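Local coordinates for protein putative hyaluronoglucosaminidase (Clostridium perfringens, PDB 6PWI) that probably hydrolyses terminal N-acetylhexosamine residues of glycans as a secreted, cell-wall-anchored family 84 glycoside hydrolase, this chain holding its N-terminal, catalytic and helical parts, at residues A[70-75]-A[96-101]; A[137-142]-A[149-154]; A[493-498]-A[520-525]; A[525-530]-A[555-560]. All blocks are in the same frame, centred on the assembly; numbering follows the deposited sequence.

The four contacts fall into two pairs at separate ends of the chain. Contacts 1 and 2, whose centres are 7 Å apart, pack helices 66-78 and 144-158 against the adjoining parallel strands 94-100 and 136-141 of the N-terminal domain; the backbone hydrogen bond from V139 N to L97 O (2.9 Å) joins them. Contacts 3 and 4, with centres 10 Å apart, share helix 513-536 and residue E525 in the helical region that follows the barrel, and Y523 of one packs on T560 of the other. About 46 Å separates the centres of contacts 1 and 3. None lies at the predicted proton donor D299, which belongs to the eight-stranded catalytic barrel.

Contact 1: A[70-75]-A[96-101]; sequences NRLLEV and FLIGIN
L72 of helix 66-78 drops its two methyl groups onto F96 and I98, which project from one side of strand 94-100. Its CG stands anti to the backbone N (chi1 180°), and this sends the fork of the side chain down to the sheet. CD1 lies 3.9 Å from F96 CD1, meeting the phenyl ring obliquely, while CD2 rests 4.0 Å from F96 CB, so one methyl meets the ring and the other the carbon that carries it. The same L72 CD1 also reaches the CD1 methyl of I98 at 4.2 Å, in a direction roughly at right angles to that of the ring atom. The strand's alternation explains the choice of partners: F96 and I98 point at the helix, and L97 between them points away.

All three touching residues are buried, and the packing is wholly apolar. The solvent side of the helix, by contrast, is at E74, which is exposed. R71 is buried against helix 144-158, where its NE donates to T152 OG1, and its NH1 reaches E74 OE2 at 3.3 Å in a salt bridge that is weak as a hydrogen bond.

Strand 94-100 runs between parallel neighbours 55-60 and 136-141 in the mixed sheet of this family 20 domain 2-like region. V58 and F60 of the former also touch L72, and helix 144-158 packs alongside through F148, I151, K155 and F158.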
loop_
_atom_site.group_PDB
_atom_site.type_symbol
_atom_site.label_atom_id
_atom_site.label_comp_id
_atom_site.label_asym_id
_atom_site.label_seq_id
_atom_site.Cartn_x
_atom_site.Cartn_y
_atom_site.Cartn_z
ATOM N N ASN A 70 -22.057 -6.894 6.660
ATOM C CA ASN A 70 -21.985 -5.438 6.701
ATOM C C ASN A 70 -21.406 -4.882 5.400
ATOM O O ASN A 70 -21.806 -3.811 4.943
ATOM C CB ASN A 70 -21.188 -4.939 7.909
ATOM C CG ASN A 70 -21.946 -5.074 9.214
ATOM O OD1 ASN A 70 -23.166 -4.928 9.249
ATOM N ND2 ASN A 70 -21.241 -5.334 10.300
ATOM N N ARG A 71 -20.463 -5.624 4.809
ATOM C CA ARG A 71 -19.850 -5.223 3.555
ATOM C C ARG A 71 -20.883 -5.207 2.426
ATOM O O ARG A 71 -20.844 -4.319 1.574
ATOM C CB ARG A 71 -18.631 -6.094 3.230
ATOM C CG ARG A 71 -17.775 -5.567 2.085
ATOM C CD ARG A 71 -17.212 -4.177 2.321
ATOM N NE ARG A 71 -15.834 -4.127 1.866
ATOM C CZ ARG A 71 -15.058 -3.050 1.902
ATOM N NH1 ARG A 71 -15.533 -1.908 2.367
ATOM N NH2 ARG A 71 -13.810 -3.118 1.470
ATOM N N LEU A 72 -21.802 -6.183 2.413
ATOM C CA LEU A 72 -22.827 -6.195 1.381
ATOM C C LEU A 72 -23.778 -5.021 1.589
ATOM O O LEU A 72 -24.196 -4.385 0.628
ATOM C CB LEU A 72 -23.586 -7.527 1.369
ATOM C CG LEU A 72 -24.688 -7.609 0.309
ATOM C CD1 LEU A 72 -24.102 -7.841 -1.077
ATOM C CD2 LEU A 72 -25.704 -8.687 0.643
ATOM N N LEU A 73 -24.100 -4.735 2.853
ATOM C CA LEU A 73 -25.068 -3.695 3.159
ATOM C C LEU A 73 -24.525 -2.315 2.779
ATOM O O LEU A 73 -25.295 -1.463 2.339
ATOM C CB LEU A 73 -25.502 -3.791 4.626
ATOM C CG LEU A 73 -26.182 -5.110 5.010
ATOM C CD1 LEU A 73 -26.710 -5.081 6.438
ATOM C CD2 LEU A 73 -27.293 -5.472 4.039
ATOM N N GLU A 74 -23.205 -2.116 2.933
ATOM C CA GLU A 74 -22.490 -0.964 2.401
ATOM C C GLU A 74 -22.722 -0.868 0.896
ATOM O O GLU A 74 -23.016 0.201 0.364
ATOM C CB GLU A 74 -20.981 -1.151 2.561
ATOM C CG GLU A 74 -20.320 -0.260 3.598
ATOM C CD GLU A 74 -18.801 -0.243 3.474
ATOM O OE1 GLU A 74 -18.290 0.466 2.581
ATOM O OE2 GLU A 74 -18.129 -0.963 4.251
ATOM N N VAL A 75 -22.571 -2.004 0.212
ATOM C CA VAL A 75 -22.677 -2.039 -1.236
ATOM C C VAL A 75 -24.098 -1.679 -1.664
ATOM O O VAL A 75 -24.276 -0.960 -2.644
ATOM C CB VAL A 75 -22.200 -3.391 -1.802
ATOM C CG1 VAL A 75 -22.682 -3.629 -3.224
ATOM C CG2 VAL A 75 -20.687 -3.514 -1.722
ATOM N N PHE A 96 -29.337 -10.911 -3.914
ATOM C CA PHE A 96 -27.928 -10.998 -3.556
ATOM C C PHE A 96 -27.702 -12.248 -2.716
ATOM O O PHE A 96 -28.215 -12.334 -1.607
ATOM C CB PHE A 96 -27.492 -9.761 -2.766
ATOM C CG PHE A 96 -27.546 -8.481 -3.558
ATOM C CD1 PHE A 96 -26.409 -7.977 -4.169
ATOM C CD2 PHE A 96 -28.742 -7.797 -3.728
ATOM C CE1 PHE A 96 -26.461 -6.810 -4.914
ATOM C CE2 PHE A 96 -28.795 -6.631 -4.478
ATOM C CZ PHE A 96 -27.652 -6.136 -5.066
ATOM N N LEU A 97 -26.960 -13.223 -3.257
ATOM C CA LEU A 97 -26.647 -14.424 -2.494
ATOM C C LEU A 97 -25.151 -14.449 -2.187
ATOM O O LEU A 97 -24.327 -14.334 -3.095
ATOM C CB LEU A 97 -27.060 -15.691 -3.260
ATOM C CG LEU A 97 -28.355 -15.669 -4.078
ATOM C CD1 LEU A 97 -28.691 -17.068 -4.573
ATOM C CD2 LEU A 97 -29.527 -15.098 -3.296
ATOM N N ILE A 98 -24.810 -14.600 -0.900
ATOM C CA ILE A 98 -23.420 -14.719 -0.490
ATOM C C ILE A 98 -23.213 -16.087 0.154
ATOM O O ILE A 98 -23.924 -16.449 1.093
ATOM C CB ILE A 98 -23.001 -13.568 0.448
ATOM C CG1 ILE A 98 -23.398 -12.191 -0.098
ATOM C CG2 ILE A 98 -21.512 -13.648 0.761
ATOM C CD1 ILE A 98 -22.754 -11.816 -1.420
ATOM N N GLY A 99 -22.220 -16.834 -0.344
ATOM C CA GLY A 99 -22.043 -18.202 0.102
ATOM C C GLY A 99 -20.596 -18.663 0.027
ATOM O O GLY A 99 -19.748 -17.973 -0.532
ATOM N N ILE A 100 -20.350 -19.855 0.582
ATOM C CA ILE A 100 -19.028 -20.452 0.624
ATOM C C ILE A 100 -19.059 -21.764 -0.152
ATOM O O ILE A 100 -19.998 -22.543 -0.032
ATOM C CB ILE A 100 -18.566 -20.636 2.084
ATOM C CG1 ILE A 100 -18.243 -19.285 2.726
ATOM C CG2 ILE A 100 -17.403 -21.623 2.194
ATOM C CD1 ILE A 100 -18.260 -19.313 4.234
ATOM N N ASN A 101 -18.015 -21.987 -0.950
ATOM C CA ASN A 101 -17.880 -23.168 -1.782
ATOM C C ASN A 101 -17.837 -24.427 -0.915
ATOM O O ASN A 101 -17.156 -24.450 0.114
ATOM C CB ASN A 101 -16.641 -23.042 -2.665
ATOM C CG ASN A 101 -16.358 -24.309 -3.433
ATOM O OD1 ASN A 101 -17.116 -24.675 -4.332
ATOM N ND2 ASN A 101 -15.286 -24.986 -3.061
#

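Contact 2: A[137-142]-A[149-154]; sequences IAVLGK and YGITSL. With EDO (1,2-ethanediol), chain I.
A strand-turn-helix unit of the N-terminal alpha/beta domain folds back on itself here: strand 136-141 ends, the chain turns, and helix 144-158 returns across the sheet with its short segment at 147° to the strand and an axis separation of 8.6 Å. The backbones come nearest at V139 and G150; V139 CG1 lies 4.0 Å from G150 CA, on the helix backbone itself. V139 is set with CG1 anti to its nitrogen (chi1 173°), which gives CG1 to the glycine and turns CG2 along the helix. CG2 meets L154 CD1 tip to tip at 4.0 Å and has a looser contact with I151 CG1. L154, one turn beyond G150, is shared with I137: the two side chains cross at a slant, and both leucine methyls sit against I137 CG2, CD1 at 3.8 Å. The five touching residues are buried, and I98 of the neighbouring strand 94-100 continues the apolar layer against both V139 and I151. Beyond the strand's end, K142 turns to a 1,2-ethanediol, probably from the crystallisation liquor; K142 NZ donates to its O1 at 3.3 Å and more weakly to its O2 at 3.5 Å.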
loop_
_atom_site.group_PDB
_atom_site.type_symbol
_atom_site.label_atom_id
_atom_site.label_comp_id
_atom_site.label_asym_id
_atom_site.label_seq_id
_atom_site.Cartn_x
_atom_site.Cartn_y
_atom_site.Cartn_z
ATOM N N ILE A 137 -27.497 -11.757 -8.230
ATOM C CA ILE A 137 -26.113 -11.344 -8.044
ATOM C C ILE A 137 -25.521 -12.203 -6.931
ATOM O O ILE A 137 -25.938 -12.101 -5.779
ATOM C CB ILE A 137 -26.004 -9.834 -7.745
ATOM C CG1 ILE A 137 -26.577 -8.993 -8.887
ATOM C CG2 ILE A 137 -24.571 -9.437 -7.428
ATOM C CD1 ILE A 137 -26.772 -7.535 -8.535
ATOM N N ALA A 138 -24.557 -13.056 -7.292
ATOM C CA ALA A 138 -24.068 -14.064 -6.366
ATOM C C ALA A 138 -22.555 -13.950 -6.163
ATOM O O ALA A 138 -21.819 -13.533 -7.058
ATOM C CB ALA A 138 -24.470 -15.443 -6.847
ATOM N N VAL A 139 -22.110 -14.341 -4.964
ATOM C CA VAL A 139 -20.699 -14.469 -4.644
ATOM C C VAL A 139 -20.507 -15.803 -3.934
ATOM O O VAL A 139 -21.196 -16.092 -2.955
ATOM C CB VAL A 139 -20.204 -13.309 -3.758
ATOM C CG1 VAL A 139 -18.778 -13.526 -3.277
ATOM C CG2 VAL A 139 -20.343 -11.958 -4.441
ATOM N N LEU A 140 -19.564 -16.602 -4.435
ATOM C CA LEU A 140 -19.157 -17.818 -3.755
ATOM C C LEU A 140 -17.658 -17.729 -3.494
ATOM O O LEU A 140 -16.878 -17.608 -4.437
ATOM C CB LEU A 140 -19.495 -19.023 -4.640
ATOM C CG LEU A 140 -19.415 -20.386 -3.953
ATOM C CD1 LEU A 140 -20.549 -20.559 -2.957
ATOM C CD2 LEU A 140 -19.437 -21.512 -4.971
ATOM N N GLY A 141 -17.271 -17.761 -2.214
ATOM C CA GLY A 141 -15.864 -17.727 -1.846
ATOM C C GLY A 141 -15.428 -19.052 -1.226
ATOM O O GLY A 141 -16.274 -19.840 -0.808
ATOM N N LYS A 142 -14.111 -19.292 -1.165
ATOM C CA LYS A 142 -13.604 -20.503 -0.536
ATOM C C LYS A 142 -13.833 -20.426 0.970
ATOM O O LYS A 142 -13.899 -21.452 1.641
ATOM C CB LYS A 142 -12.132 -20.743 -0.877
ATOM C CG LYS A 142 -11.147 -19.718 -0.330
ATOM C CD LYS A 142 -9.708 -20.022 -0.702
ATOM C CE LYS A 142 -9.217 -21.363 -0.193
ATOM N NZ LYS A 142 -7.935 -21.748 -0.825
ATOM N N TYR A 149 -13.910 -10.327 -0.215
ATOM C CA TYR A 149 -13.214 -9.801 -1.385
ATOM C C TYR A 149 -14.153 -9.716 -2.592
ATOM O O TYR A 149 -14.138 -8.713 -3.312
ATOM C CB TYR A 149 -11.943 -10.595 -1.708
ATOM C CG TYR A 149 -11.005 -10.765 -0.540
ATOM C CD1 TYR A 149 -10.771 -9.723 0.348
ATOM C CD2 TYR A 149 -10.360 -11.972 -0.312
ATOM C CE1 TYR A 149 -9.933 -9.876 1.438
ATOM C CE2 TYR A 149 -9.510 -12.137 0.773
ATOM C CZ TYR A 149 -9.297 -11.086 1.650
ATOM O OH TYR A 149 -8.464 -11.237 2.723
ATOM N N GLY A 150 -14.967 -10.765 -2.802
ATOM C CA GLY A 150 -15.962 -10.766 -3.860
ATOM C C GLY A 150 -16.880 -9.548 -3.776
ATOM O O GLY A 150 -17.118 -8.864 -4.773
ATOM N N ILE A 151 -17.360 -9.267 -2.561
ATOM C CA ILE A 151 -18.292 -8.177 -2.331
ATOM C C ILE A 151 -17.591 -6.833 -2.534
ATOM O O ILE A 151 -18.226 -5.864 -2.952
ATOM C CB ILE A 151 -18.947 -8.305 -0.941
ATOM C CG1 ILE A 151 -19.712 -9.625 -0.799
ATOM C CG2 ILE A 151 -19.837 -7.108 -0.646
ATOM C CD1 ILE A 151 -20.103 -9.956 0.621
ATOM N N THR A 152 -16.281 -6.785 -2.247
ATOM C CA THR A 152 -15.480 -5.591 -2.470
ATOM C C THR A 152 -15.398 -5.305 -3.969
ATOM O O THR A 152 -15.456 -4.148 -4.380
ATOM C CB THR A 152 -14.094 -5.675 -1.805
ATOM O OG1 THR A 152 -14.250 -5.813 -0.391
ATOM C CG2 THR A 152 -13.224 -4.467 -2.084
ATOM N N SER A 153 -15.282 -6.358 -4.784
ATOM C CA SER A 153 -15.308 -6.155 -6.223
ATOM C C SER A 153 -16.646 -5.557 -6.646
ATOM O O SER A 153 -16.666 -4.658 -7.484
ATOM C CB SER A 153 -14.974 -7.399 -6.981
ATOM O OG SER A 153 -13.584 -7.675 -6.876
ATOM N N LEU A 154 -17.750 -6.014 -6.027
ATOM C CA LEU A 154 -19.065 -5.441 -6.298
ATOM C C LEU A 154 -19.109 -3.968 -5.891
ATOM O O LEU A 154 -19.777 -3.168 -6.544
ATOM C CB LEU A 154 -20.155 -6.229 -5.567
ATOM C CG LEU A 154 -20.576 -7.551 -6.204
ATOM C CD1 LEU A 154 -21.577 -8.273 -5.308
ATOM C CD2 LEU A 154 -21.149 -7.331 -7.600
HETATM C C1 EDO I . -4.936 -20.066 1.812
HETATM O O1 EDO I . -5.153 -20.800 0.625
HETATM C C2 EDO I . -5.746 -18.830 1.802
HETATM O O2 EDO I . -6.814 -18.922 0.879
#

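Contact 3: A[493-498]-A[520-525]; sequences EELRPV and LDEYQE
The backbones come nearest at L495 and E522, whose CA atoms lie 7.6 Å apart, where segment 493-498 passes helix 513-536. L495 spans this gap with CG anti to the backbone N (chi1 -172°), and its two methyls part to different residues. CD1 runs alongside the aliphatic base of E522, 3.4 Å from its CB and 3.7 Å from its CG, the leucine and glutamate sliding past each other in opposite directions. The bend of the E522 chain at chi2 (-52°) turns its carboxylate back beside the leucine, with OE1 4.0 Å from L495 CD1. The other methyl, CD2, meets the outer end of the Y523 ring obliquely, 3.9 Å from CZ and 3.7 Å from OH, and the two side chains cross at about a right angle.

Turned from this interface, E493 and R496 form a salt bridge, with R496 NH2 2.8 Å from E493 OE2 and reaching that oxygen from above the carboxylate plane. R496 NH1 forms a salt bridge with E500, giving the arginine a second acidic partner. Helix 613-623 packs on both L495 and Y523 through L613, and T560 and I561 of helix 540-572 touch the tyrosine as well.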
loop_
_atom_site.group_PDB
_atom_site.type_symbol
_atom_site.label_atom_id
_atom_site.label_comp_id
_atom_site.label_asym_id
_atom_site.label_seq_id
_atom_site.Cartn_x
_atom_site.Cartn_y
_atom_site.Cartn_z
ATOM N N GLU A 493 9.243 12.066 -15.392
ATOM C CA GLU A 493 9.674 11.314 -16.562
ATOM C C GLU A 493 9.031 11.841 -17.846
ATOM O O GLU A 493 9.684 11.888 -18.888
ATOM C CB GLU A 493 9.483 9.807 -16.383
ATOM C CG GLU A 493 10.169 8.974 -17.462
ATOM C CD GLU A 493 11.666 9.164 -17.704
ATOM O OE1 GLU A 493 12.364 9.743 -16.830
ATOM O OE2 GLU A 493 12.143 8.720 -18.773
ATOM N N GLU A 494 7.756 12.228 -17.772
ATOM C CA GLU A 494 7.049 12.753 -18.929
ATOM C C GLU A 494 7.569 14.139 -19.310
ATOM O O GLU A 494 7.617 14.480 -20.488
ATOM C CB GLU A 494 5.549 12.831 -18.656
ATOM C CG GLU A 494 4.819 11.548 -18.980
ATOM C CD GLU A 494 3.316 11.709 -19.160
ATOM O OE1 GLU A 494 2.674 12.363 -18.304
ATOM O OE2 GLU A 494 2.790 11.183 -20.162
ATOM N N LEU A 495 7.948 14.936 -18.307
ATOM C CA LEU A 495 8.384 16.303 -18.534
ATOM C C LEU A 495 9.841 16.348 -18.996
ATOM O O LEU A 495 10.251 17.327 -19.619
ATOM C CB LEU A 495 8.192 17.110 -17.248
ATOM C CG LEU A 495 8.429 18.612 -17.388
ATOM C CD1 LEU A 495 7.395 19.232 -18.312
ATOM C CD2 LEU A 495 8.424 19.309 -16.035
ATOM N N ARG A 496 10.607 15.287 -18.699
ATOM C CA ARG A 496 12.052 15.259 -18.887
ATOM C C ARG A 496 12.464 15.601 -20.322
ATOM O O ARG A 496 13.372 16.406 -20.510
ATOM C CB ARG A 496 12.656 13.922 -18.445
ATOM C CG ARG A 496 14.176 13.885 -18.545
ATOM C CD ARG A 496 14.818 12.517 -18.398
ATOM N NE ARG A 496 13.989 11.506 -19.043
ATOM C CZ ARG A 496 14.018 11.200 -20.339
ATOM N NH1 ARG A 496 14.856 11.814 -21.161
ATOM N NH2 ARG A 496 13.197 10.275 -20.803
ATOM N N PRO A 497 11.878 14.991 -21.382
ATOM C CA PRO A 497 12.320 15.266 -22.752
ATOM C C PRO A 497 12.087 16.730 -23.118
ATOM O O PRO A 497 12.847 17.310 -23.894
ATOM C CB PRO A 497 11.430 14.370 -23.629
ATOM C CG PRO A 497 10.878 13.323 -22.686
ATOM C CD PRO A 497 10.779 14.008 -21.340
ATOM N N VAL A 498 11.029 17.312 -22.538
ATOM C CA VAL A 498 10.659 18.690 -22.813
ATOM C C VAL A 498 11.695 19.615 -22.170
ATOM O O VAL A 498 12.158 20.556 -22.807
ATOM C CB VAL A 498 9.210 19.003 -22.378
ATOM C CG1 VAL A 498 8.837 20.455 -22.637
ATOM C CG2 VAL A 498 8.198 18.075 -23.042
ATOM N N LEU A 520 6.161 26.300 -21.103
ATOM C CA LEU A 520 5.416 27.170 -20.202
ATOM C C LEU A 520 4.027 26.581 -19.941
ATOM O O LEU A 520 3.483 26.736 -18.849
ATOM C CB LEU A 520 5.330 28.595 -20.766
ATOM C CG LEU A 520 6.544 29.498 -20.525
ATOM C CD1 LEU A 520 6.439 30.792 -21.322
ATOM C CD2 LEU A 520 6.734 29.810 -19.047
ATOM N N ASP A 521 3.458 25.892 -20.936
ATOM C CA ASP A 521 2.212 25.168 -20.738
ATOM C C ASP A 521 2.402 24.110 -19.649
ATOM O O ASP A 521 1.571 23.972 -18.755
ATOM C CB ASP A 521 1.693 24.537 -22.035
ATOM C CG ASP A 521 0.883 25.470 -22.924
ATOM O OD1 ASP A 521 0.345 26.479 -22.407
ATOM O OD2 ASP A 521 0.791 25.176 -24.142
ATOM N N GLU A 522 3.512 23.375 -19.731
ATOM C CA GLU A 522 3.789 22.312 -18.783
ATOM C C GLU A 522 3.901 22.885 -17.372
ATOM O O GLU A 522 3.325 22.339 -16.432
ATOM C CB GLU A 522 5.036 21.532 -19.200
ATOM C CG GLU A 522 4.834 20.712 -20.461
ATOM C CD GLU A 522 3.627 19.791 -20.432
ATOM O OE1 GLU A 522 3.566 18.919 -19.540
ATOM O OE2 GLU A 522 2.734 19.966 -21.291
ATOM N N TYR A 523 4.623 24.001 -17.233
ATOM C CA TYR A 523 4.861 24.573 -15.917
ATOM C C TYR A 523 3.614 25.271 -15.377
ATOM O O TYR A 523 3.395 25.279 -14.168
ATOM C CB TYR A 523 6.156 25.387 -15.891
ATOM C CG TYR A 523 7.375 24.527 -15.679
ATOM C CD1 TYR A 523 7.849 24.271 -14.399
ATOM C CD2 TYR A 523 8.028 23.925 -16.747
ATOM C CE1 TYR A 523 8.958 23.469 -14.182
ATOM C CE2 TYR A 523 9.137 23.117 -16.550
ATOM C CZ TYR A 523 9.607 22.894 -15.264
ATOM O OH TYR A 523 10.698 22.103 -15.050
ATOM N N GLN A 524 2.776 25.813 -16.269
ATOM C CA GLN A 524 1.551 26.470 -15.833
ATOM C C GLN A 524 0.597 25.436 -15.233
ATOM O O GLN A 524 -0.118 25.733 -14.274
ATOM C CB GLN A 524 0.917 27.285 -16.964
ATOM C CG GLN A 524 -0.174 28.246 -16.505
ATOM C CD GLN A 524 0.308 29.320 -15.554
ATOM O OE1 GLN A 524 1.382 29.905 -15.714
ATOM N NE2 GLN A 524 -0.502 29.599 -14.543
ATOM N N GLU A 525 0.616 24.220 -15.794
ATOM C CA GLU A 525 -0.200 23.118 -15.307
ATOM C C GLU A 525 0.241 22.710 -13.898
ATOM O O GLU A 525 -0.600 22.462 -13.035
ATOM C CB GLU A 525 -0.147 21.955 -16.294
ATOM C CG GLU A 525 -0.834 20.706 -15.783
ATOM C CD GLU A 525 -1.063 19.638 -16.840
ATOM O OE1 GLU A 525 -0.338 18.619 -16.820
ATOM O OE2 GLU A 525 -1.976 19.823 -17.677
#

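Contact 4: A[525-530]-A[555-560]; sequences EILDAT and DLAEST
L527 reaches from helix 513-536 to two successive residues of helix 540-572. Its CB rests on the methyl of A557, with 3.9 Å between L527 CB and A557 CB. With chi1 at 176°, CG stands opposite the backbone N and the chain continues past the alanine toward E558. At the tip, CD1 lies against the side of the glutamate, 4.0 Å from E558 CG, and 3.9 Å from its OE2; the two side chains cross at about a right angle. E558 is extended beyond CG, so L527 CD1 touches both its stem and its carboxylate.

The two helices form an antiparallel pair in the C-terminal helical region of this fragment. Their short segments cross at -147° with axes 8.8 Å apart, a close approach made at the small residue A557, where L527 CA and A557 CA are 5.6 Å apart. I526 CG2 meets the same methyl roughly at right angles to L527, 4.0 Å from A557 CB. Each helix also carries a threonine bonded to its own backbone: T530 OG1 donates to L527 O, and T560 OG1 joins T560 N on L556 O, the two donors arriving from opposite faces of the carbonyl plane.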
loop_
_atom_site.group_PDB
_atom_site.type_symbol
_atom_site.label_atom_id
_atom_site.label_comp_id
_atom_site.label_asym_id
_atom_site.label_seq_id
_atom_site.Cartn_x
_atom_site.Cartn_y
_atom_site.Cartn_z
ATOM N N GLU A 525 0.616 24.220 -15.794
ATOM C CA GLU A 525 -0.200 23.118 -15.307
ATOM C C GLU A 525 0.241 22.710 -13.898
ATOM O O GLU A 525 -0.600 22.462 -13.035
ATOM C CB GLU A 525 -0.147 21.955 -16.294
ATOM C CG GLU A 525 -0.834 20.706 -15.783
ATOM C CD GLU A 525 -1.063 19.638 -16.840
ATOM O OE1 GLU A 525 -0.338 18.619 -16.820
ATOM O OE2 GLU A 525 -1.976 19.823 -17.677
ATOM N N ILE A 526 1.560 22.644 -13.668
ATOM C CA ILE A 526 2.084 22.337 -12.348
ATOM C C ILE A 526 1.609 23.414 -11.377
ATOM O O ILE A 526 1.063 23.097 -10.322
ATOM C CB ILE A 526 3.621 22.203 -12.356
ATOM C CG1 ILE A 526 4.081 21.001 -13.185
ATOM C CG2 ILE A 526 4.168 22.154 -10.935
ATOM C CD1 ILE A 526 5.564 20.979 -13.460
ATOM N N LEU A 527 1.803 24.683 -11.758
ATOM C CA LEU A 527 1.490 25.808 -10.894
ATOM C C LEU A 527 0.002 25.811 -10.543
ATOM O O LEU A 527 -0.362 26.005 -9.383
ATOM C CB LEU A 527 1.908 27.108 -11.587
ATOM C CG LEU A 527 1.556 28.390 -10.833
ATOM C CD1 LEU A 527 2.259 28.452 -9.483
ATOM C CD2 LEU A 527 1.895 29.619 -11.661
ATOM N N ASP A 528 -0.852 25.591 -11.548
ATOM C CA ASP A 528 -2.292 25.584 -11.339
ATOM C C ASP A 528 -2.676 24.487 -10.347
ATOM O O ASP A 528 -3.532 24.692 -9.487
ATOM C CB ASP A 528 -3.057 25.462 -12.661
ATOM C CG ASP A 528 -3.052 26.739 -13.491
ATOM O OD1 ASP A 528 -2.873 27.833 -12.903
ATOM O OD2 ASP A 528 -3.230 26.633 -14.725
ATOM N N ALA A 529 -2.031 23.324 -10.480
ATOM C CA ALA A 529 -2.277 22.205 -9.591
ATOM C C ALA A 529 -1.973 22.603 -8.146
ATOM O O ALA A 529 -2.733 22.275 -7.241
ATOM C CB ALA A 529 -1.469 21.010 -10.042
ATOM N N THR A 530 -0.875 23.334 -7.935
ATOM C CA THR A 530 -0.466 23.709 -6.592
ATOM C C THR A 530 -1.384 24.791 -6.026
ATOM O O THR A 530 -1.380 25.027 -4.818
ATOM C CB THR A 530 0.996 24.177 -6.535
ATOM O OG1 THR A 530 1.097 25.451 -7.175
ATOM C CG2 THR A 530 1.980 23.181 -7.113
ATOM N N ASP A 555 6.700 27.237 -5.697
ATOM C CA ASP A 555 7.841 28.120 -5.870
ATOM C C ASP A 555 8.723 27.655 -7.033
ATOM O O ASP A 555 9.186 28.492 -7.811
ATOM C CB ASP A 555 8.591 28.313 -4.550
ATOM C CG ASP A 555 7.721 28.896 -3.443
ATOM O OD1 ASP A 555 6.687 29.537 -3.765
ATOM O OD2 ASP A 555 8.079 28.714 -2.258
ATOM N N LEU A 556 8.945 26.333 -7.159
ATOM C CA LEU A 556 9.736 25.803 -8.262
ATOM C C LEU A 556 9.077 26.174 -9.588
ATOM O O LEU A 556 9.767 26.567 -10.523
ATOM C CB LEU A 556 9.889 24.279 -8.173
ATOM C CG LEU A 556 10.787 23.690 -7.084
ATOM C CD1 LEU A 556 10.925 22.193 -7.304
ATOM C CD2 LEU A 556 12.161 24.340 -7.032
ATOM N N ALA A 557 7.750 26.023 -9.669
ATOM C CA ALA A 557 7.027 26.344 -10.892
ATOM C C ALA A 557 7.155 27.832 -11.221
ATOM O O ALA A 557 7.371 28.192 -12.375
ATOM C CB ALA A 557 5.583 25.928 -10.789
ATOM N N GLU A 558 7.033 28.690 -10.200
ATOM C CA GLU A 558 7.134 30.125 -10.398
ATOM C C GLU A 558 8.549 30.497 -10.834
ATOM O O GLU A 558 8.725 31.358 -11.689
ATOM C CB GLU A 558 6.665 30.882 -9.155
ATOM C CG GLU A 558 5.177 31.177 -9.187
ATOM C CD GLU A 558 4.504 31.504 -7.863
ATOM O OE1 GLU A 558 5.179 31.427 -6.808
ATOM O OE2 GLU A 558 3.295 31.834 -7.884
ATOM N N SER A 559 9.548 29.829 -10.250
ATOM C CA SER A 559 10.952 30.075 -10.544
ATOM C C SER A 559 11.275 29.690 -11.987
ATOM O O SER A 559 11.964 30.421 -12.692
ATOM C CB SER A 559 11.832 29.332 -9.576
ATOM O OG SER A 559 13.200 29.497 -9.900
ATOM N N THR A 560 10.776 28.532 -12.420
ATOM C CA THR A 560 11.057 28.052 -13.761
ATOM C C THR A 560 10.434 29.002 -14.779
ATOM O O THR A 560 11.069 29.339 -15.773
ATOM C CB THR A 560 10.635 26.587 -13.922
ATOM O OG1 THR A 560 11.315 25.851 -12.903
ATOM C CG2 THR A 560 10.966 26.023 -15.287
#